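Local coordinates for REP-associated tyrosine transposase (Escherichia coli, PDB 4ER8), which binds hairpins of repetitive extragenic palindromes (REPs) and cleaves and recombines the mosaic elements built from them, at residues Y115-P120 with S135-D140. Residues are numbered along the deposited sequence; the frame is centred on the assembly and turned at random.
Sequences YIYINP and STFHRD. With NI (nickel (II) ion), chain C.
Phe137 lies against one face of the Tyr117 ring: its CA sits over that face, 3.9 Å from the ring centroid in a CH-pi contact, and its own ring turns an edge to the same tyrosine in a T-shaped pair with planes 63° apart. There CD1 of Phe137 comes 3.7 Å from CG of Tyr117, reached because the phenyl group stands anti to its backbone N (chi1 179°). At the rim of the tyrosine, near its plane, lie Thr136 OG1 and Asp140 OD2. A tyrosine suits this place because its ring packs against Phe137 while its hydroxyl both receives and gives: Thr136 OG1 donates to Tyr117 OH, which donates to Asp140 OD2, though both modelled separations, 2.4 Å, are doubtfully short at this resolution. The carboxylate stands nearly upright to the ring, at 83°. Its other oxygen, Asp140 OD1, forms a salt bridge with Arg139 NH2 at 2.6 Å, so the arginine probably favours the charged aspartate. Replacing Asp140 by an alanine takes away the carboxylate, which would probably leave the Tyr117 hydroxyl without its acceptor and Arg139 without this countercharge. Before the helix, Ser135 OG accepts from Phe137 N (3.1 Å), an ST turn leading into helix 137-142. The contact thus docks the start of that helix on helix 106-122, which two residues on, from its other side, presents Asn119 OD1 to the nickel ion beside His59 and His61, the HUH-motif metal site of this tyrosine nuclease.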
loop_
_atom_site.group_PDB
_atom_site.type_symbol
_atom_site.label_atom_id
_atom_site.label_comp_id
_atom_site.label_asym_id
_atom_site.label_seq_id
_atom_site.Cartn_x
_atom_site.Cartn_y
_atom_site.Cartn_z
ATOM N N TYR A 115 1.773 10.467 -3.527
ATOM C CA TYR A 115 0.657 10.321 -2.636
ATOM C C TYR A 115 1.021 9.304 -1.570
ATOM O O TYR A 115 0.663 9.456 -0.389
ATOM C CB TYR A 115 -0.554 9.798 -3.374
ATOM C CG TYR A 115 -1.760 9.806 -2.471
ATOM C CD1 TYR A 115 -2.671 10.871 -2.488
ATOM C CD2 TYR A 115 -1.995 8.762 -1.580
ATOM C CE1 TYR A 115 -3.800 10.867 -1.674
ATOM C CE2 TYR A 115 -3.142 8.749 -0.754
ATOM C CZ TYR A 115 -4.027 9.807 -0.809
ATOM O OH TYR A 115 -5.115 9.819 0.043
ATOM N N ILE A 116 1.718 8.248 -1.988
ATOM C CA ILE A 116 2.054 7.262 -1.029
ATOM C C ILE A 116 2.983 7.844 0.033
ATOM O O ILE A 116 2.644 7.788 1.218
ATOM C CB ILE A 116 2.600 6.001 -1.669
ATOM C CG1 ILE A 116 1.412 5.180 -2.207
ATOM C CG2 ILE A 116 3.419 5.231 -0.625
ATOM C CD1 ILE A 116 1.701 4.325 -3.382
ATOM N N TYR A 117 4.099 8.441 -0.398
ATOM C CA TYR A 117 5.105 8.937 0.531
ATOM C C TYR A 117 4.635 10.142 1.351
ATOM O O TYR A 117 5.101 10.334 2.470
ATOM C CB TYR A 117 6.473 9.201 -0.156
ATOM C CG TYR A 117 7.058 7.950 -0.811
ATOM C CD1 TYR A 117 7.687 8.003 -2.068
ATOM C CD2 TYR A 117 6.946 6.699 -0.190
ATOM C CE1 TYR A 117 8.191 6.831 -2.671
ATOM C CE2 TYR A 117 7.452 5.549 -0.777
ATOM C CZ TYR A 117 8.056 5.613 -2.015
ATOM O OH TYR A 117 8.542 4.440 -2.576
ATOM N N ILE A 118 3.723 10.943 0.807
ATOM C CA ILE A 118 3.134 12.054 1.552
ATOM C C ILE A 118 2.120 11.610 2.592
ATOM O O ILE A 118 1.769 12.350 3.504
ATOM C CB ILE A 118 2.443 13.028 0.612
ATOM C CG1 ILE A 118 3.478 13.960 0.003
ATOM C CG2 ILE A 118 1.423 13.872 1.328
ATOM C CD1 ILE A 118 3.015 14.535 -1.350
ATOM N N ASN A 119 1.627 10.401 2.444
ATOM C CA ASN A 119 0.477 10.014 3.217
ATOM C C ASN A 119 0.671 10.176 4.746
ATOM O O ASN A 119 -0.191 10.739 5.438
ATOM C CB ASN A 119 0.084 8.599 2.865
ATOM C CG ASN A 119 -1.362 8.414 2.895
ATOM O OD1 ASN A 119 -1.862 7.410 3.401
ATOM N ND2 ASN A 119 -2.083 9.390 2.356
ATOM N N PRO A 120 1.817 9.705 5.269
ATOM C CA PRO A 120 1.978 9.791 6.737
ATOM C C PRO A 120 1.737 11.208 7.220
ATOM O O PRO A 120 1.333 11.426 8.384
ATOM C CB PRO A 120 3.416 9.381 6.952
ATOM C CG PRO A 120 3.656 8.356 5.820
ATOM C CD PRO A 120 2.868 8.891 4.624
ATOM N N SER A 135 7.967 2.821 5.355
ATOM C CA SER A 135 7.661 2.907 3.936
ATOM C C SER A 135 8.877 2.621 3.073
ATOM O O SER A 135 9.972 2.463 3.592
ATOM C CB SER A 135 7.158 4.291 3.616
ATOM O OG SER A 135 8.228 5.182 3.643
ATOM N N THR A 136 8.684 2.584 1.760
ATOM C CA THR A 136 9.783 2.418 0.839
ATOM C C THR A 136 10.456 3.760 0.458
ATOM O O THR A 136 11.294 3.823 -0.474
ATOM C CB THR A 136 9.312 1.754 -0.422
ATOM O OG1 THR A 136 8.336 2.594 -1.063
ATOM C CG2 THR A 136 8.726 0.413 -0.077
ATOM N N PHE A 137 10.083 4.827 1.166
ATOM C CA PHE A 137 10.646 6.141 0.859
ATOM C C PHE A 137 12.159 6.108 0.949
ATOM O O PHE A 137 12.853 6.437 0.000
ATOM C CB PHE A 137 10.096 7.198 1.782
ATOM C CG PHE A 137 10.657 8.563 1.529
ATOM C CD1 PHE A 137 10.327 9.270 0.361
ATOM C CD2 PHE A 137 11.471 9.180 2.478
ATOM C CE1 PHE A 137 10.815 10.560 0.140
ATOM C CE2 PHE A 137 11.977 10.461 2.260
ATOM C CZ PHE A 137 11.643 11.146 1.093
ATOM N N HIS A 138 12.654 5.696 2.108
ATOM C CA HIS A 138 14.094 5.420 2.336
ATOM C C HIS A 138 14.723 4.410 1.360
ATOM O O HIS A 138 15.790 4.664 0.849
ATOM C CB HIS A 138 14.292 5.044 3.798
ATOM C CG HIS A 138 13.600 5.997 4.723
ATOM N ND1 HIS A 138 14.214 7.131 5.224
ATOM C CD2 HIS A 138 12.321 6.028 5.179
ATOM C CE1 HIS A 138 13.356 7.799 5.978
ATOM N NE2 HIS A 138 12.202 7.150 5.971
ATOM N N ARG A 139 14.067 3.295 1.055
ATOM C CA ARG A 139 14.596 2.482 -0.017
ATOM C C ARG A 139 14.837 3.364 -1.251
ATOM O O ARG A 139 15.880 3.234 -1.903
ATOM C CB ARG A 139 13.689 1.308 -0.376
ATOM C CG ARG A 139 14.242 0.440 -1.494
ATOM C CD ARG A 139 13.159 -0.332 -2.260
ATOM N NE ARG A 139 12.498 0.536 -3.239
ATOM C CZ ARG A 139 11.253 0.410 -3.679
ATOM N NH1 ARG A 139 10.466 -0.558 -3.221
ATOM N NH2 ARG A 139 10.794 1.279 -4.567
ATOM N N ASP A 140 13.900 4.267 -1.551
ATOM C CA ASP A 140 13.928 5.035 -2.793
ATOM C C ASP A 140 14.917 6.173 -2.766
ATOM O O ASP A 140 15.535 6.461 -3.793
ATOM C CB ASP A 140 12.551 5.576 -3.127
ATOM C CG ASP A 140 11.642 4.524 -3.736
ATOM O OD1 ASP A 140 12.106 3.389 -3.987
ATOM O OD2 ASP A 140 10.462 4.834 -3.982
HETATM NI NI NI C . -3.937 6.882 3.716
#